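Local coordinates for LPP20 lipofamily protein (Helicobacter pylori R046Wa, PDB 4KZS), which is a secreted protein of unknown function, possibly linked to the Tol-Pal system of the outer membrane, at residues A[123-128]-A[165-170]; A[38-43]-A[97-102]. All coordinates share one frame; numbering follows the deposited sequence.

In the fold
The two contacts belong to different family regions of an elongated chain and follow one another in sequence: interaction 2 closes before interaction 1 opens. Interaction 2 is a buried helix-on-sheet contact, where helix 29-53 packs on strand 94-102 in the LPP20 lipoprotein region. Helix 103-121 starts directly after that strand and runs to the loop of interaction 1, a surface contact in the middle region between residues 123-128 and helix 165-172. The centres of the two contacts lie 36 Å apart and their nearest atoms about 24 Å apart, so they do not touch. The connection between them is made through helix 103-121.

Interaction 1. Residues A[123-128]-A[165-170]; sequences TLMPKV and ENYEKI
Met125 rests its sulfur at the mouth of a shallow groove between Tyr167 and Ile170, two residues about one turn apart on helix 165-172. SD of Met125 comes to the rim of the tyrosine ring, near its plane, 4.5 Å from CE1 of Tyr167. The same SD lies 4.4 Å from CD1 of Ile170, at the end of the longer branch. The methionine is extended at its second torsion, with SD anti to CA (chi2 -176°), which carries the sulfur out to the helix. Pro126 adds a second, smaller bump: its CD meets the short branch of Ile170, 4.4 Å from CG2. Ile170 thus serves both loop residues, one with each branch. All three approaches are long, and only 116 Å² is buried in total, so this is a light apolar touch at the surface. The Tyr167 ring also meets Phe121 and Tyr118 of helix 103-121, each edge-to-face. In this way the loop joining helices 103-121 and 135-157 rests against the short helix 165-172, an arrangement consistent with the three-helix bundle described for this protein.

Interaction 2. Residues A[38-43]-A[97-102]; sequences ADLVAS and TRVRIN
Leu40 reaches from helix 29-53 toward strand 94-102 and lies over Val99 and Ile101, two residues on the same side of the strand. Its CG is anti to the backbone N (chi1 160°), which carries the branched end away from the helix, and the two methyls then go to different partners.

Along the strand, the contact begins at Val99, where the packing is closest, with CG2 of the valine 3.6 Å from CD2 of Leu40 and 3.8 Å from CB of the same leucine. This methyl therefore lies against both the root and one tip of the leucine. The two side chains meet at a slant, not end on. Arg100 points the other way, and Leu40 meets its backbone instead, with CD2 of Leu40 lying 4.4 Å from C of Arg100. In the arginine side chain, NE makes a salt bridge with OE2 of Glu84, NH1 is hydrogen-bonded to OH of Tyr21, and Tyr19 adds a cation-pi contact. Ile101 returns to the helix side, where its CG2 takes the other leucine methyl, CD1, at 4.3 Å. Asn102 ends the strand and caps the start of helix 103-121, its OD1 accepting from the N of Leu105.

The axes of segments 38-43 and 97-102 come within 8.7 Å and run in broadly the same direction, 39° apart, a helix layer packed on one face of an antiparallel sheet. Strand 94-102 is the middle of that sheet, between 19-26 and 84-91. Helix 29-53 covers the face, where Ile44 also touches Ile101; Val99 also touches Ile85 of strand 84-91, and Val83, just before that strand, touches both Val99 and Ile101.

Interaction 1. Residues A[123-128]-A[165-170]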
ATOM      1  N   THR A 123       9.999  -9.956  -4.187  1.00 78.65           N
ATOM      2  CA  THR A 123      10.684  -9.971  -2.886  1.00 82.50           C
ATOM      3  C   THR A 123       9.722  -9.923  -1.679  1.00 92.94           C
ATOM      4  O   THR A 123      10.135  -9.677  -0.532  1.00 88.43           O
ATOM      5  CB  THR A 123      11.753  -8.849  -2.769  1.00 68.47           C
ATOM      6  OG1 THR A 123      11.175  -7.657  -2.214  1.00 66.69           O
ATOM      7  CG2 THR A 123      12.427  -8.585  -4.117  1.00 59.20           C
ATOM      8  N   LEU A 124       8.443 -10.160  -1.949  1.00 97.92           N
ATOM      9  CA  LEU A 124       7.427 -10.113  -0.915  1.00 95.10           C
ATOM     10  C   LEU A 124       6.618 -11.400  -0.823  1.00106.65           C
ATOM     11  O   LEU A 124       5.899 -11.597   0.148  1.00113.83           O
ATOM     12  CB  LEU A 124       6.503  -8.927  -1.148  1.00 83.78           C
ATOM     13  CG  LEU A 124       6.962  -7.624  -0.526  1.00 79.67           C
ATOM     14  CD1 LEU A 124       5.975  -6.521  -0.886  1.00 75.97           C
ATOM     15  CD2 LEU A 124       7.067  -7.800   0.978  1.00 80.86           C
ATOM     16  N   MET A 125       6.758 -12.273  -1.820  1.00105.17           N
ATOM     17  CA  MET A 125       6.003 -13.526  -1.913  1.00114.36           C
ATOM     18  C   MET A 125       6.213 -14.531  -0.759  1.00138.91           C
ATOM     19  O   MET A 125       6.885 -14.199   0.218  1.00147.54           O
ATOM     20  CB  MET A 125       6.349 -14.176  -3.226  1.00 99.31           C
ATOM     21  CG  MET A 125       5.929 -13.328  -4.388  1.00 98.38           C
ATOM     22  SD  MET A 125       6.272 -14.247  -5.877  1.00128.60           S
ATOM     23  CE  MET A 125       8.075 -14.228  -5.912  1.00124.92           C
ATOM     24  N   PRO A 126       5.626 -15.759  -0.862  1.00148.38           N
ATOM     25  CA  PRO A 126       5.744 -16.800   0.164  1.00148.13           C
ATOM     26  C   PRO A 126       7.062 -16.832   0.953  1.00161.74           C
ATOM     27  O   PRO A 126       7.056 -16.502   2.149  1.00163.57           O
ATOM     28  CB  PRO A 126       5.559 -18.084  -0.645  1.00143.90           C
ATOM     29  CG  PRO A 126       4.565 -17.691  -1.688  1.00138.24           C
ATOM     30  CD  PRO A 126       4.696 -16.202  -1.921  1.00144.96           C
ATOM     31  N   LYS A 127       8.159 -17.233   0.305  1.00166.73           N
ATOM     32  CA  LYS A 127       9.495 -17.295   0.942  1.00173.60           C
ATOM     33  C   LYS A 127       9.655 -18.541   1.839  1.00174.99           C
ATOM     34  O   LYS A 127       9.325 -19.660   1.426  1.00166.42           O
ATOM     35  CB  LYS A 127       9.783 -16.026   1.763  1.00174.36           C
ATOM     36  CG  LYS A 127      10.374 -14.866   0.976  1.00177.65           C
ATOM     37  CD  LYS A 127       9.634 -14.564  -0.324  1.00167.13           C
ATOM     38  CE  LYS A 127      10.035 -13.206  -0.880  1.00149.05           C
ATOM     39  NZ  LYS A 127      11.502 -13.078  -1.084  1.00143.42           N
ATOM     40  N   VAL A 128      10.175 -18.343   3.053  1.00169.08           N
ATOM     41  CA  VAL A 128      10.491 -19.463   3.962  1.00169.63           C
ATOM     42  C   VAL A 128       9.302 -20.332   4.419  1.00170.50           C
ATOM     43  O   VAL A 128       9.493 -21.422   4.968  1.00170.93           O
ATOM     44  CB  VAL A 128      11.299 -18.968   5.193  1.00169.94           C
ATOM     45  CG1 VAL A 128      12.111 -20.103   5.821  1.00152.01           C
ATOM     46  CG2 VAL A 128      12.206 -17.797   4.832  1.00166.63           C
ATOM     47  N   GLU A 165      -1.938 -10.117 -13.690  1.00 71.48           N
ATOM     48  CA  GLU A 165      -2.845 -11.240 -13.428  1.00 76.16           C
ATOM     49  C   GLU A 165      -2.222 -12.341 -12.579  1.00 81.41           C
ATOM     50  O   GLU A 165      -2.866 -12.905 -11.695  1.00 80.71           O
ATOM     51  CB  GLU A 165      -3.352 -11.849 -14.732  1.00 76.75           C
ATOM     52  CG  GLU A 165      -3.882 -13.273 -14.591  1.00 88.45           C
ATOM     53  CD  GLU A 165      -4.884 -13.657 -15.656  1.00105.45           C
ATOM     54  OE1 GLU A 165      -5.206 -14.870 -15.741  1.00109.58           O
ATOM     55  OE2 GLU A 165      -5.347 -12.750 -16.395  1.00105.37           O
ATOM     56  N   ASN A 166      -0.962 -12.634 -12.847  1.00 75.08           N
ATOM     57  CA  ASN A 166      -0.303 -13.702 -12.155  1.00 72.26           C
ATOM     58  C   ASN A 166      -0.035 -13.357 -10.736  1.00 67.25           C
ATOM     59  O   ASN A 166      -0.132 -14.200  -9.855  1.00 66.85           O
ATOM     60  CB  ASN A 166       1.015 -14.010 -12.826  1.00 77.44           C
ATOM     61  CG  ASN A 166       1.231 -15.483 -12.968  1.00 87.11           C
ATOM     62  OD1 ASN A 166       1.653 -16.145 -12.014  1.00 94.79           O
ATOM     63  ND2 ASN A 166       0.901 -16.028 -14.158  1.00 80.27           N
ATOM     64  N   TYR A 167       0.351 -12.111 -10.527  1.00 65.49           N
ATOM     65  CA  TYR A 167       0.690 -11.660  -9.215  1.00 66.00           C
ATOM     66  C   TYR A 167      -0.563 -11.563  -8.404  1.00 62.58           C
ATOM     67  O   TYR A 167      -0.580 -11.907  -7.235  1.00 67.23           O
ATOM     68  CB  TYR A 167       1.312 -10.302  -9.301  1.00 71.10           C
ATOM     69  CG  TYR A 167       2.794 -10.325  -9.477  1.00 83.69           C
ATOM     70  CD1 TYR A 167       3.584 -11.233  -8.785  1.00 85.67           C
ATOM     71  CD2 TYR A 167       3.416  -9.397 -10.294  1.00 84.43           C
ATOM     72  CE1 TYR A 167       4.956 -11.231  -8.925  1.00 95.49           C
ATOM     73  CE2 TYR A 167       4.788  -9.383 -10.432  1.00 89.31           C
ATOM     74  CZ  TYR A 167       5.556 -10.305  -9.751  1.00 93.41           C
ATOM     75  OH  TYR A 167       6.928 -10.303  -9.876  1.00 98.95           O
ATOM     76  N   GLU A 168      -1.624 -11.098  -9.033  1.00 57.76           N
ATOM     77  CA  GLU A 168      -2.883 -11.020  -8.361  1.00 60.36           C
ATOM     78  C   GLU A 168      -3.218 -12.392  -7.782  1.00 61.68           C
ATOM     79  O   GLU A 168      -3.323 -12.542  -6.573  1.00 65.44           O
ATOM     80  CB  GLU A 168      -3.938 -10.516  -9.317  1.00 60.23           C
ATOM     81  CG  GLU A 168      -3.795  -9.030  -9.581  1.00 66.47           C
ATOM     82  CD  GLU A 168      -4.456  -8.165  -8.524  1.00 73.59           C
ATOM     83  OE1 GLU A 168      -4.337  -6.930  -8.589  1.00 79.95           O
ATOM     84  OE2 GLU A 168      -5.123  -8.701  -7.632  1.00 73.16           O
ATOM     85  N   LYS A 169      -3.332 -13.399  -8.635  1.00 61.88           N
ATOM     86  CA  LYS A 169      -3.465 -14.781  -8.169  1.00 65.36           C
ATOM     87  C   LYS A 169      -2.644 -15.030  -6.922  1.00 57.35           C
ATOM     88  O   LYS A 169      -3.184 -15.252  -5.852  1.00 59.12           O
ATOM     89  CB  LYS A 169      -3.101 -15.796  -9.255  1.00 71.61           C
ATOM     90  CG  LYS A 169      -3.331 -17.240  -8.834  1.00 79.40           C
ATOM     91  CD  LYS A 169      -4.822 -17.555  -8.675  1.00 88.21           C
ATOM     92  CE  LYS A 169      -5.044 -18.998  -8.234  1.00 85.30           C
ATOM     93  NZ  LYS A 169      -6.448 -19.458  -8.193  1.00 78.03           N
ATOM     94  N   ILE A 170      -1.335 -14.963  -7.041  1.00 60.35           N
ATOM     95  CA  ILE A 170      -0.469 -15.185  -5.873  1.00 56.09           C
ATOM     96  C   ILE A 170      -0.894 -14.395  -4.637  1.00 53.55           C
ATOM     97  O   ILE A 170      -0.620 -14.800  -3.513  1.00 57.79           O
ATOM     98  CB  ILE A 170       0.957 -14.812  -6.241  1.00 57.34           C
ATOM     99  CG1 ILE A 170       1.459 -15.765  -7.315  1.00 59.34           C
ATOM    100  CG2 ILE A 170       1.856 -14.794  -5.016  1.00 61.29           C
ATOM    101  CD1 ILE A 170       2.634 -15.191  -8.077  1.00 80.11           C
TER

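Interaction 2. Residues A[38-43]-A[97-102]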
ATOM      1  N   ALA A  38       3.254  20.857  -9.269  1.00 52.58           N
ATOM      2  CA  ALA A  38       1.891  20.470  -8.998  1.00 49.42           C
ATOM      3  C   ALA A  38       1.123  20.742 -10.268  1.00 52.86           C
ATOM      4  O   ALA A  38       0.488  19.844 -10.835  1.00 59.18           O
ATOM      5  CB  ALA A  38       1.351  21.286  -7.867  1.00 47.94           C
ATOM      6  N   ASP A  39       1.274  21.958 -10.787  1.00 49.71           N
ATOM      7  CA  ASP A  39       0.488  22.334 -11.924  1.00 50.11           C
ATOM      8  C   ASP A  39       0.838  21.487 -13.126  1.00 48.26           C
ATOM      9  O   ASP A  39      -0.014  21.191 -13.970  1.00 52.52           O
ATOM     10  CB  ASP A  39       0.597  23.817 -12.207  1.00 48.43           C
ATOM     11  CG  ASP A  39      -0.135  24.201 -13.445  1.00 59.31           C
ATOM     12  OD1 ASP A  39      -1.355  23.911 -13.542  1.00 62.41           O
ATOM     13  OD2 ASP A  39       0.524  24.753 -14.342  1.00 72.65           O
ATOM     14  N   LEU A  40       2.089  21.055 -13.175  1.00 45.22           N
ATOM     15  CA  LEU A  40       2.554  20.170 -14.260  1.00 41.22           C
ATOM     16  C   LEU A  40       1.973  18.751 -14.151  1.00 43.70           C
ATOM     17  O   LEU A  40       1.521  18.207 -15.191  1.00 47.64           O
ATOM     18  CB  LEU A  40       4.102  20.126 -14.305  1.00 37.02           C
ATOM     19  CG  LEU A  40       4.646  18.918 -15.027  1.00 29.76           C
ATOM     20  CD1 LEU A  40       4.097  18.893 -16.427  1.00 31.15           C
ATOM     21  CD2 LEU A  40       6.118  19.103 -15.131  1.00 36.02           C
ATOM     22  N   VAL A  41       1.973  18.168 -12.935  1.00 36.50           N
ATOM     23  CA  VAL A  41       1.390  16.853 -12.748  1.00 43.79           C
ATOM     24  C   VAL A  41      -0.066  16.923 -13.094  1.00 52.95           C
ATOM     25  O   VAL A  41      -0.580  16.061 -13.824  1.00 59.63           O
ATOM     26  CB  VAL A  41       1.540  16.294 -11.310  1.00 56.56           C
ATOM     27  CG1 VAL A  41       3.002  16.041 -10.942  1.00 57.42           C
ATOM     28  CG2 VAL A  41       0.924  17.218 -10.285  1.00 69.33           C
ATOM     29  N   ALA A  42      -0.722  17.978 -12.594  1.00 58.08           N
ATOM     30  CA  ALA A  42      -2.172  18.217 -12.798  1.00 55.90           C
ATOM     31  C   ALA A  42      -2.466  18.303 -14.244  1.00 49.44           C
ATOM     32  O   ALA A  42      -3.492  17.832 -14.711  1.00 59.80           O
ATOM     33  CB  ALA A  42      -2.617  19.506 -12.124  1.00 58.99           C
ATOM     34  N   SER A  43      -1.539  18.896 -14.976  1.00 48.69           N
ATOM     35  CA  SER A  43      -1.749  19.093 -16.387  1.00 50.84           C
ATOM     36  C   SER A  43      -1.549  17.782 -17.148  1.00 60.68           C
ATOM     37  O   SER A  43      -2.264  17.512 -18.125  1.00 68.05           O
ATOM     38  CB  SER A  43      -0.813  20.193 -16.885  1.00 48.56           C
ATOM     39  OG  SER A  43      -0.571  20.048 -18.279  1.00 55.43           O
ATOM     40  N   THR A  97       7.837  30.297 -11.803  1.00 43.88           N
ATOM     41  CA  THR A  97       8.620  29.153 -12.299  1.00 37.35           C
ATOM     42  C   THR A  97       7.749  28.467 -13.356  1.00 42.42           C
ATOM     43  O   THR A  97       6.487  28.323 -13.210  1.00 44.14           O
ATOM     44  CB  THR A  97       8.958  28.162 -11.161  1.00 37.93           C
ATOM     45  OG1 THR A  97       9.723  28.825 -10.141  1.00 52.75           O
ATOM     46  CG2 THR A  97       9.803  27.018 -11.646  1.00 40.26           C
ATOM     47  N   ARG A  98       8.376  28.082 -14.455  1.00 41.01           N
ATOM     48  CA  ARG A  98       7.643  27.249 -15.377  1.00 40.01           C
ATOM     49  C   ARG A  98       8.515  26.031 -15.731  1.00 39.27           C
ATOM     50  O   ARG A  98       9.718  26.158 -15.844  1.00 36.89           O
ATOM     51  CB  ARG A  98       7.296  28.094 -16.569  1.00 42.26           C
ATOM     52  CG  ARG A  98       6.617  27.372 -17.707  1.00 37.52           C
ATOM     53  CD  ARG A  98       7.235  28.048 -18.922  1.00 40.72           C
ATOM     54  NE  ARG A  98       6.196  28.336 -19.859  1.00 44.09           N
ATOM     55  CZ  ARG A  98       6.397  28.745 -21.087  1.00 44.56           C
ATOM     56  NH1 ARG A  98       7.616  29.000 -21.539  1.00 41.92           N
ATOM     57  NH2 ARG A  98       5.344  28.939 -21.834  1.00 49.85           N
ATOM     58  N   VAL A  99       7.893  24.867 -15.868  1.00 34.78           N
ATOM     59  CA  VAL A  99       8.586  23.611 -15.983  1.00 32.98           C
ATOM     60  C   VAL A  99       7.914  22.856 -17.064  1.00 33.69           C
ATOM     61  O   VAL A  99       6.804  23.159 -17.431  1.00 37.23           O
ATOM     62  CB  VAL A  99       8.471  22.734 -14.732  1.00 35.72           C
ATOM     63  CG1 VAL A  99       9.126  23.397 -13.560  1.00 35.64           C
ATOM     64  CG2 VAL A  99       7.031  22.546 -14.368  1.00 37.75           C
ATOM     65  N   ARG A 100       8.639  21.909 -17.640  1.00 38.49           N
ATOM     66  CA  ARG A 100       8.094  21.045 -18.658  1.00 36.06           C
ATOM     67  C   ARG A 100       8.769  19.703 -18.616  1.00 38.34           C
ATOM     68  O   ARG A 100       9.827  19.514 -17.948  1.00 42.55           O
ATOM     69  CB  ARG A 100       8.308  21.664 -20.008  1.00 37.48           C
ATOM     70  CG  ARG A 100       9.768  21.792 -20.375  1.00 38.57           C
ATOM     71  CD  ARG A 100       9.868  22.350 -21.771  1.00 43.67           C
ATOM     72  NE  ARG A 100      11.230  22.231 -22.294  1.00 54.31           N
ATOM     73  CZ  ARG A 100      11.540  22.408 -23.585  1.00 58.01           C
ATOM     74  NH1 ARG A 100      10.617  22.741 -24.477  1.00 58.44           N
ATOM     75  NH2 ARG A 100      12.774  22.280 -23.987  1.00 51.47           N
ATOM     76  N   ILE A 101       8.184  18.753 -19.332  1.00 37.57           N
ATOM     77  CA  ILE A 101       8.790  17.427 -19.415  1.00 37.63           C
ATOM     78  C   ILE A 101       8.382  16.824 -20.683  1.00 38.74           C
ATOM     79  O   ILE A 101       7.247  17.011 -21.113  1.00 41.65           O
ATOM     80  CB  ILE A 101       8.314  16.497 -18.304  1.00 37.40           C
ATOM     81  CG1 ILE A 101       9.120  15.208 -18.329  1.00 35.00           C
ATOM     82  CG2 ILE A 101       6.792  16.225 -18.386  1.00 29.85           C
ATOM     83  CD1 ILE A 101       9.100  14.447 -16.998  1.00 32.79           C
ATOM     84  N   ASN A 102       9.334  16.118 -21.280  1.00 46.03           N
ATOM     85  CA  ASN A 102       9.151  15.359 -22.499  1.00 46.65           C
ATOM     86  C   ASN A 102       8.107  14.261 -22.313  1.00 43.68           C
ATOM     87  O   ASN A 102       8.185  13.470 -21.406  1.00 50.51           O
ATOM     88  CB  ASN A 102      10.483  14.736 -22.839  1.00 46.66           C
ATOM     89  CG  ASN A 102      10.433  13.984 -24.130  1.00 55.39           C
ATOM     90  OD1 ASN A 102       9.997  12.835 -24.173  1.00 64.81           O
ATOM     91  ND2 ASN A 102      10.882  14.621 -25.195  1.00 53.77           N
TER